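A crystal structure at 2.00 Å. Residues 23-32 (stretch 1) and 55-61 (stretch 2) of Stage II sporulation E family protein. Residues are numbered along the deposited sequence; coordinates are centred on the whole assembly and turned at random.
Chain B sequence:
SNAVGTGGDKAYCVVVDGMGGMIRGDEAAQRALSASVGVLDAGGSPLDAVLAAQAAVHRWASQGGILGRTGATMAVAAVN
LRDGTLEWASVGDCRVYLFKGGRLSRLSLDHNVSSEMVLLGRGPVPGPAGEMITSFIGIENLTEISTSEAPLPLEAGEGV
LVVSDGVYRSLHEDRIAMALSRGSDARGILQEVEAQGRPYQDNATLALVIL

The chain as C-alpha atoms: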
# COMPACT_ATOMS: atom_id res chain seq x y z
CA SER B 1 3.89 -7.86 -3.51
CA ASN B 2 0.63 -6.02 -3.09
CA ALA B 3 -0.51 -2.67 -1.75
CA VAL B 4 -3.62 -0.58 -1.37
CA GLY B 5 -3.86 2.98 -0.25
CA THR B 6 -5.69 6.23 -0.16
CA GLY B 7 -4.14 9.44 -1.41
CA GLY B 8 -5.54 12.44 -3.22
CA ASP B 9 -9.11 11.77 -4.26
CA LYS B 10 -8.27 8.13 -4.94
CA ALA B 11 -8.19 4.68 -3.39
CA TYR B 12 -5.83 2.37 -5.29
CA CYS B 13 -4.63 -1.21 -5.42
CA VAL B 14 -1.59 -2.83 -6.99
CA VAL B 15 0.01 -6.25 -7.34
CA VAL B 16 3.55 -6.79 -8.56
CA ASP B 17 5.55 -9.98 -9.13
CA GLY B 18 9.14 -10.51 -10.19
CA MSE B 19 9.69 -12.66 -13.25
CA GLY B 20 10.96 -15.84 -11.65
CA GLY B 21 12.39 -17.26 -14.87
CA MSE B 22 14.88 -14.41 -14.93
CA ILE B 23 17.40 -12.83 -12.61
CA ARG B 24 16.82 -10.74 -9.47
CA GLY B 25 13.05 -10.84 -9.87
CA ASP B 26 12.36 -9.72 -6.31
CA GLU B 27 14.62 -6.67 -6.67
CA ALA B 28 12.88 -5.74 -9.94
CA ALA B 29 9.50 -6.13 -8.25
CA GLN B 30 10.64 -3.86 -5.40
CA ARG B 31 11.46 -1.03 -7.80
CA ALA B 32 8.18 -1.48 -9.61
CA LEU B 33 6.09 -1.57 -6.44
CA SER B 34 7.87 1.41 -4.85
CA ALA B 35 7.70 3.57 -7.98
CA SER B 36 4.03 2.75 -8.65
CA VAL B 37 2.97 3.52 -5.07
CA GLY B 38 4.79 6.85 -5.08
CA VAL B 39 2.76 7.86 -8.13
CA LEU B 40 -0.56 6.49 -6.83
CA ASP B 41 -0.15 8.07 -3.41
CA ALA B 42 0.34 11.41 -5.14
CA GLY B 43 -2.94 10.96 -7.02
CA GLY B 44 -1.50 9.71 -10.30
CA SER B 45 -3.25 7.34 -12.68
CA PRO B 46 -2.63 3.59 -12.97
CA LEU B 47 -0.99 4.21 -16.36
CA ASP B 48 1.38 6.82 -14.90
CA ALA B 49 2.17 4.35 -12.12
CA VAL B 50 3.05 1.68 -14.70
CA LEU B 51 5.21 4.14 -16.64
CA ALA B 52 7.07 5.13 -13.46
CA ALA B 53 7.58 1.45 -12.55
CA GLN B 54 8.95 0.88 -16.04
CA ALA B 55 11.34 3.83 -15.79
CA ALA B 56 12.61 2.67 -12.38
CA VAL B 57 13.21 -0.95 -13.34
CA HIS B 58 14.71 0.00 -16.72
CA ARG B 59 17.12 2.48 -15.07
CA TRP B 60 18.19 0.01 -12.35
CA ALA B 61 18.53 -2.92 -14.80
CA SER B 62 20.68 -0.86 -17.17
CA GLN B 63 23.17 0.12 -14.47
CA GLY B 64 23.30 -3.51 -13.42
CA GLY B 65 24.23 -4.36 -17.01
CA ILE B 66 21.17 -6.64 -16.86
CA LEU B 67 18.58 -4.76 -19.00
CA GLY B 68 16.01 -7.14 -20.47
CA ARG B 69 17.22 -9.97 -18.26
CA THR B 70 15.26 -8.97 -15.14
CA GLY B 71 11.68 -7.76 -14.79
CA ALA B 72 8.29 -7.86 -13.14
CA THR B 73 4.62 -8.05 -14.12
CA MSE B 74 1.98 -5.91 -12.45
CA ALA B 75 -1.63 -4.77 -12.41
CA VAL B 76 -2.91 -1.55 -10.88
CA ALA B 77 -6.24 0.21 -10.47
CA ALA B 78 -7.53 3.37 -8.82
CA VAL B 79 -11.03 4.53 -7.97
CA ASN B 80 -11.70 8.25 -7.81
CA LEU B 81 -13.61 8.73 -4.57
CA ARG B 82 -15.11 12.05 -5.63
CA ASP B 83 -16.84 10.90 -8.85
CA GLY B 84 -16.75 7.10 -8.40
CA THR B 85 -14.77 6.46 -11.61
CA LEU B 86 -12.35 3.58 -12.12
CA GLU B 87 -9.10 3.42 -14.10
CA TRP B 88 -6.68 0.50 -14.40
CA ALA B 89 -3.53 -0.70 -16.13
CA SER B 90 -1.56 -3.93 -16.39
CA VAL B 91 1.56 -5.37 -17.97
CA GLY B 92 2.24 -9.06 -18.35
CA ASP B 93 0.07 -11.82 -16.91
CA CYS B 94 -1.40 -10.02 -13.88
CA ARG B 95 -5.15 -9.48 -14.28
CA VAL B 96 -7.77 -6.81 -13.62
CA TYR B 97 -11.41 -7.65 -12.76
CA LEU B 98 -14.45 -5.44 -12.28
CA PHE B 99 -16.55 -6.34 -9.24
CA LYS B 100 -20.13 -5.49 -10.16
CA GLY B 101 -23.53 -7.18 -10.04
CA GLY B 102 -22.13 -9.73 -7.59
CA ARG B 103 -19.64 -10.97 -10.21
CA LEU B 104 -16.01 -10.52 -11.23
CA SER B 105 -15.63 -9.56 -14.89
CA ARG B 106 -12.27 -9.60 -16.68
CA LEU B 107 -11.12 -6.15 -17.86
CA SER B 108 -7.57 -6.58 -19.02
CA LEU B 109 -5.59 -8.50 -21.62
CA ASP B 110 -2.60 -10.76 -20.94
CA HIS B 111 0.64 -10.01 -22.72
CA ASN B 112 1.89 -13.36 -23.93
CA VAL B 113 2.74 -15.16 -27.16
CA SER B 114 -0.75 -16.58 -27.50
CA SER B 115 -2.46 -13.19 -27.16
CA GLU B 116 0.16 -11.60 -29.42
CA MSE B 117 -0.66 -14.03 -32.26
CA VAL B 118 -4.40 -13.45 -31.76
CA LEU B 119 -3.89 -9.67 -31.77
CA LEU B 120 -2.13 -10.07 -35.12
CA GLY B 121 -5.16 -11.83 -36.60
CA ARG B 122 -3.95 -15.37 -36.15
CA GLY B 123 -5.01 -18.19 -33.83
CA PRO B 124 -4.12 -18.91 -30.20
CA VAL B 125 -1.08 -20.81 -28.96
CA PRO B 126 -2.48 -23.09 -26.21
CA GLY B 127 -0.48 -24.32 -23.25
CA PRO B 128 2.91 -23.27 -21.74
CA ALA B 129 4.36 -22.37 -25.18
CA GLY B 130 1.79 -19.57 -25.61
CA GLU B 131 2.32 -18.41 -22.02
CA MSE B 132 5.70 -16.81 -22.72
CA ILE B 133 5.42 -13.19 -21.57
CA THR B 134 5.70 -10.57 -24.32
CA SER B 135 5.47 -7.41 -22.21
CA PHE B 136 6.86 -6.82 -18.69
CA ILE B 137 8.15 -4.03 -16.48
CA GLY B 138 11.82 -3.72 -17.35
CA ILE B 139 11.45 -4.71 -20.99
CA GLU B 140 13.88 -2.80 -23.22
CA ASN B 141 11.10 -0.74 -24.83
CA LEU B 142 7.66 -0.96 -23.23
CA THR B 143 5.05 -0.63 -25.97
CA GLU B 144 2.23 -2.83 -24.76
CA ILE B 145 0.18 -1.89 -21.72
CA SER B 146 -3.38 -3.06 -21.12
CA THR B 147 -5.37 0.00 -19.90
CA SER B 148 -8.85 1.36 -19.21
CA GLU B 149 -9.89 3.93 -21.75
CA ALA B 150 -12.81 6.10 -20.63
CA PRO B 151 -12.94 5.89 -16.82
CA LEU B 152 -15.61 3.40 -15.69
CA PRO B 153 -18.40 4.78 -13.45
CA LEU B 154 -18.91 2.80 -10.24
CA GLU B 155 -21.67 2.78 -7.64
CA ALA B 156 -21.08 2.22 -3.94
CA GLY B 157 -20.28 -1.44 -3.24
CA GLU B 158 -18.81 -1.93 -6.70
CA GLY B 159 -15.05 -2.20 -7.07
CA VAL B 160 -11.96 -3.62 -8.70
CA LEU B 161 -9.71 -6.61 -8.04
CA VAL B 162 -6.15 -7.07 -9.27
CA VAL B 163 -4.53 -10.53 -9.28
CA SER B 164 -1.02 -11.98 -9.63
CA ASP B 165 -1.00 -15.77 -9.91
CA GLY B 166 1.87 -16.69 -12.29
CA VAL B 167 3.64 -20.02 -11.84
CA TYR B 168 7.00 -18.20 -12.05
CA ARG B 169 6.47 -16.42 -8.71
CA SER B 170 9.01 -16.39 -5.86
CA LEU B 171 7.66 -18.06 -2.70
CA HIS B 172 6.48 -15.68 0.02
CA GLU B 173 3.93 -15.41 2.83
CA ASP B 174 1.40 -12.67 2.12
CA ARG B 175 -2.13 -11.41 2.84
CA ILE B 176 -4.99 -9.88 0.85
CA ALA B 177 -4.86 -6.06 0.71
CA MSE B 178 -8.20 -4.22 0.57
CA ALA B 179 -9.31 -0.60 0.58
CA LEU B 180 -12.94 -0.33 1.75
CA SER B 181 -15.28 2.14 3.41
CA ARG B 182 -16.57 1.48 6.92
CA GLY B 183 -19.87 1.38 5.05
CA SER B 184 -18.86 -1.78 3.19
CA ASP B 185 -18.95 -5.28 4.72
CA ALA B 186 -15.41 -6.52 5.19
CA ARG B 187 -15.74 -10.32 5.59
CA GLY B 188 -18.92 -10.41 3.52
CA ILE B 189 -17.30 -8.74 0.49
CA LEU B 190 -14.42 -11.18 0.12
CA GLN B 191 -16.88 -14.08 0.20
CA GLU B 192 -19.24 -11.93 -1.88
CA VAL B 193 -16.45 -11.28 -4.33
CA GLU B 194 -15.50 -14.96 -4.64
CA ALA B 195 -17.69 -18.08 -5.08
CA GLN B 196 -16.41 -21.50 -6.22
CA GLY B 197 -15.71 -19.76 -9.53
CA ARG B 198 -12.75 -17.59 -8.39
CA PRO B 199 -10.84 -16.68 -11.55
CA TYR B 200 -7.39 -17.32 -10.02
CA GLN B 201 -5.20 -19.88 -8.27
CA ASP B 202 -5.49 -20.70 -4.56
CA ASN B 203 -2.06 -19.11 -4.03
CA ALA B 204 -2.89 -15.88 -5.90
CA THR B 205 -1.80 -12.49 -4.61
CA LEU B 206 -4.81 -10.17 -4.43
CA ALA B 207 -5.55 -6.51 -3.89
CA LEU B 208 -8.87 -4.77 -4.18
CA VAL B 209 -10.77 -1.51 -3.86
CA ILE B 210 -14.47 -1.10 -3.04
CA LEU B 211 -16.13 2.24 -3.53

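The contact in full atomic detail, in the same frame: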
# COMPACT_ATOMS: atom_id res chain seq x y z
N ILE B 23 16.54 -13.11 -13.75
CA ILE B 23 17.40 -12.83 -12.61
C ILE B 23 16.88 -11.67 -11.74
O ILE B 23 16.23 -10.75 -12.24
CB ILE B 23 18.86 -12.56 -13.01
CG1 ILE B 23 18.98 -11.21 -13.72
CG2 ILE B 23 19.41 -13.68 -13.87
CD1 ILE B 23 20.29 -10.53 -13.43
N ARG B 24 17.12 -11.79 -10.44
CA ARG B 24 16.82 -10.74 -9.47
C ARG B 24 15.39 -10.24 -9.58
O ARG B 24 15.12 -9.04 -9.50
CB ARG B 24 17.85 -9.61 -9.58
CG ARG B 24 19.29 -10.10 -9.31
CD ARG B 24 20.36 -9.05 -9.59
NE ARG B 24 20.40 -7.99 -8.58
CZ ARG B 24 21.22 -6.95 -8.63
NH1 ARG B 24 21.19 -6.03 -7.67
NH2 ARG B 24 22.06 -6.82 -9.64
N GLY B 25 14.46 -11.18 -9.73
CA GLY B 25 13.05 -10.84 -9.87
C GLY B 25 12.49 -10.04 -8.70
O GLY B 25 11.73 -9.10 -8.90
N ASP B 26 12.87 -10.41 -7.48
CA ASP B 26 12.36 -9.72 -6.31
C ASP B 26 12.84 -8.26 -6.24
O ASP B 26 12.09 -7.38 -5.85
CB ASP B 26 12.76 -10.46 -5.03
CG ASP B 26 11.80 -11.61 -4.70
OD1 ASP B 26 10.90 -11.91 -5.53
OD2 ASP B 26 11.95 -12.22 -3.61
N GLU B 27 14.09 -8.02 -6.62
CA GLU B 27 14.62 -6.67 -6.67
C GLU B 27 13.94 -5.83 -7.76
O GLU B 27 13.71 -4.65 -7.56
CB GLU B 27 16.14 -6.68 -6.88
CG GLU B 27 16.89 -7.25 -5.69
CD GLU B 27 18.39 -7.34 -5.95
OE1 GLU B 27 19.06 -6.29 -5.92
OE2 GLU B 27 18.90 -8.46 -6.19
N ALA B 28 13.66 -6.44 -8.91
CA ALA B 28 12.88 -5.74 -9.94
C ALA B 28 11.49 -5.38 -9.43
O ALA B 28 11.00 -4.26 -9.64
CB ALA B 28 12.74 -6.61 -11.18
N ALA B 29 10.84 -6.34 -8.78
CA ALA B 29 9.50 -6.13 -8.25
C ALA B 29 9.51 -5.01 -7.21
O ALA B 29 8.58 -4.20 -7.17
CB ALA B 29 8.95 -7.41 -7.65
N GLN B 30 10.56 -4.94 -6.39
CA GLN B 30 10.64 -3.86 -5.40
C GLN B 30 10.65 -2.48 -6.05
O GLN B 30 9.99 -1.57 -5.57
CB GLN B 30 11.87 -4.02 -4.51
CG GLN B 30 11.74 -5.18 -3.55
CD GLN B 30 13.07 -5.62 -2.98
OE1 GLN B 30 14.11 -5.02 -3.26
NE2 GLN B 30 13.04 -6.68 -2.19
N ARG B 31 11.40 -2.32 -7.13
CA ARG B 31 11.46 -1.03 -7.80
C ARG B 31 10.12 -0.70 -8.42
O ARG B 31 9.68 0.45 -8.38
CB ARG B 31 12.52 -1.00 -8.91
CG ARG B 31 13.87 -0.57 -8.41
CD ARG B 31 14.70 -1.75 -7.99
NE ARG B 31 15.97 -1.31 -7.43
CZ ARG B 31 16.57 -1.89 -6.41
NH1 ARG B 31 16.03 -2.97 -5.85
NH2 ARG B 31 17.72 -1.41 -5.96
N ALA B 32 9.48 -1.70 -8.99
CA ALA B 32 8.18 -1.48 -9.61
C ALA B 32 7.12 -1.10 -8.58
O ALA B 32 6.34 -0.17 -8.77
CB ALA B 32 7.74 -2.73 -10.41
N ALA B 55 10.16 2.99 -15.78
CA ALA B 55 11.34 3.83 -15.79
C ALA B 55 12.31 3.40 -14.69
O ALA B 55 13.53 3.35 -14.91
CB ALA B 55 10.96 5.31 -15.64
N ALA B 56 11.78 3.06 -13.52
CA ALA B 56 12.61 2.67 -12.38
C ALA B 56 13.32 1.34 -12.60
O ALA B 56 14.51 1.21 -12.31
CB ALA B 56 11.79 2.62 -11.09
N VAL B 57 12.60 0.35 -13.10
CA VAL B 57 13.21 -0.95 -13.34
C VAL B 57 14.23 -0.87 -14.49
O VAL B 57 15.33 -1.41 -14.40
CB VAL B 57 12.16 -2.06 -13.58
CG1 VAL B 57 12.82 -3.35 -14.02
CG2 VAL B 57 11.35 -2.29 -12.29
N HIS B 58 13.85 -0.16 -15.55
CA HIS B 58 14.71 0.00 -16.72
C HIS B 58 16.05 0.65 -16.33
O HIS B 58 17.13 0.21 -16.75
CB HIS B 58 13.98 0.85 -17.77
CG HIS B 58 14.63 0.85 -19.12
ND1 HIS B 58 15.80 1.52 -19.39
CD2 HIS B 58 14.23 0.29 -20.30
CE1 HIS B 58 16.11 1.37 -20.67
NE2 HIS B 58 15.18 0.63 -21.24
N ARG B 59 15.96 1.70 -15.53
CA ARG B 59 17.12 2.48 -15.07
C ARG B 59 18.05 1.60 -14.22
O ARG B 59 19.25 1.49 -14.48
CB ARG B 59 16.60 3.68 -14.28
CG ARG B 59 17.58 4.79 -13.92
CD ARG B 59 16.81 6.09 -13.54
NE ARG B 59 15.70 5.88 -12.59
CZ ARG B 59 14.45 6.35 -12.74
NH1 ARG B 59 14.13 7.07 -13.81
NH2 ARG B 59 13.52 6.09 -11.83
N TRP B 60 17.47 0.95 -13.21
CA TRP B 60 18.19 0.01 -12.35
C TRP B 60 18.81 -1.18 -13.11
O TRP B 60 19.97 -1.53 -12.89
CB TRP B 60 17.23 -0.49 -11.26
CG TRP B 60 17.72 -1.69 -10.51
CD1 TRP B 60 18.65 -1.72 -9.52
CD2 TRP B 60 17.27 -3.04 -10.68
NE1 TRP B 60 18.82 -3.01 -9.06
CE2 TRP B 60 17.99 -3.84 -9.76
CE3 TRP B 60 16.33 -3.66 -11.52
CZ2 TRP B 60 17.80 -5.22 -9.66
CZ3 TRP B 60 16.15 -5.02 -11.42
CH2 TRP B 60 16.88 -5.79 -10.49
N ALA B 61 18.04 -1.79 -14.00
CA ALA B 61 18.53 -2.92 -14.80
C ALA B 61 19.72 -2.52 -15.68
O ALA B 61 20.72 -3.23 -15.77
CB ALA B 61 17.40 -3.50 -15.65
O HOH W 1 20.73 -3.31 -6.50

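Helix 55-61 packs against helix 25-32 with the axes 8.5 Å apart at closest approach and their N-to-C directions 136° apart, so the pair is closer to antiparallel than to parallel but clearly splayed. No direct hydrogen bond crosses between the stretches; the evidence for association is packing, one cation-pi stack and a water.

Ala55 opens stretch 2 without reaching its partner. Ala56 is the first residue in contact: its CA-to-CB bond points toward the other helix, and its CB lies 4.1 Å from Arg31 O and 4.3 Å from Arg31 CB, a modest van der Waals contact with the backbone and the root of that side chain.

Val57 marks the closest CA-CA approach, 5.8 Å to the CA of Arg31. With chi1 at 172° (t), its CG2 lies 3.3 Å from Ala28 O, 3.8 Å from Arg31 CB and 4.1 Å from Ala32 CB, while CG1 is 4.3 Å from Ala28 CB. Ala28 and Ala32 are one helical turn apart, joined by the backbone bond from Ala32 N to Ala28 O (3.0 Å), and the valine methyl CG2 sits against this turn, touching both the Ala28 carbonyl and the Ala32 side chain.

His58 and Arg59 make no contact with stretch 1, and the interaction resumes at Trp60, which has the largest covered area of any residue here, 134 Å². Its chi1 of 166° (t) and chi2 of 78° carry the indole along the first turns of helix 25-32. The Arg31 guanidinium lies flat on the ring, centres 3.9 Å apart and planes at 28°. Arg31 CZ is 3.9 Å from the centroid of the five-membered ring and 23° off its normal, which supports a cation-pi assignment; Arg31 CD, 4.0 Å from the same centroid and 15° off the normal, adds a CH-pi contact. A weak hydrogen bond from Arg31 NH1 to Glu27 O (3.3 Å) links the stacked group to its own helix.

The six-membered ring meets the helix start: Trp60 CZ3 is 3.8 Å from Ala28 CB, and CZ2 is 3.6 Å from Glu27 CB. Trp60 CZ2 also lies over one face of the Arg24 guanidinium, 3.9 Å from Arg24 NE. That group is held by Glu27, through Arg24 NE to Glu27 OE2 (2.9 Å) and the salt bridge from Arg24 NH1 to Glu27 OE1 (2.8 Å). Water 1 accepts from Trp60 NE1 (3.2 Å) and donates weakly to Glu27 OE1 (3.5 Å), bridging the helices. Ala61 makes no contact with stretch 1.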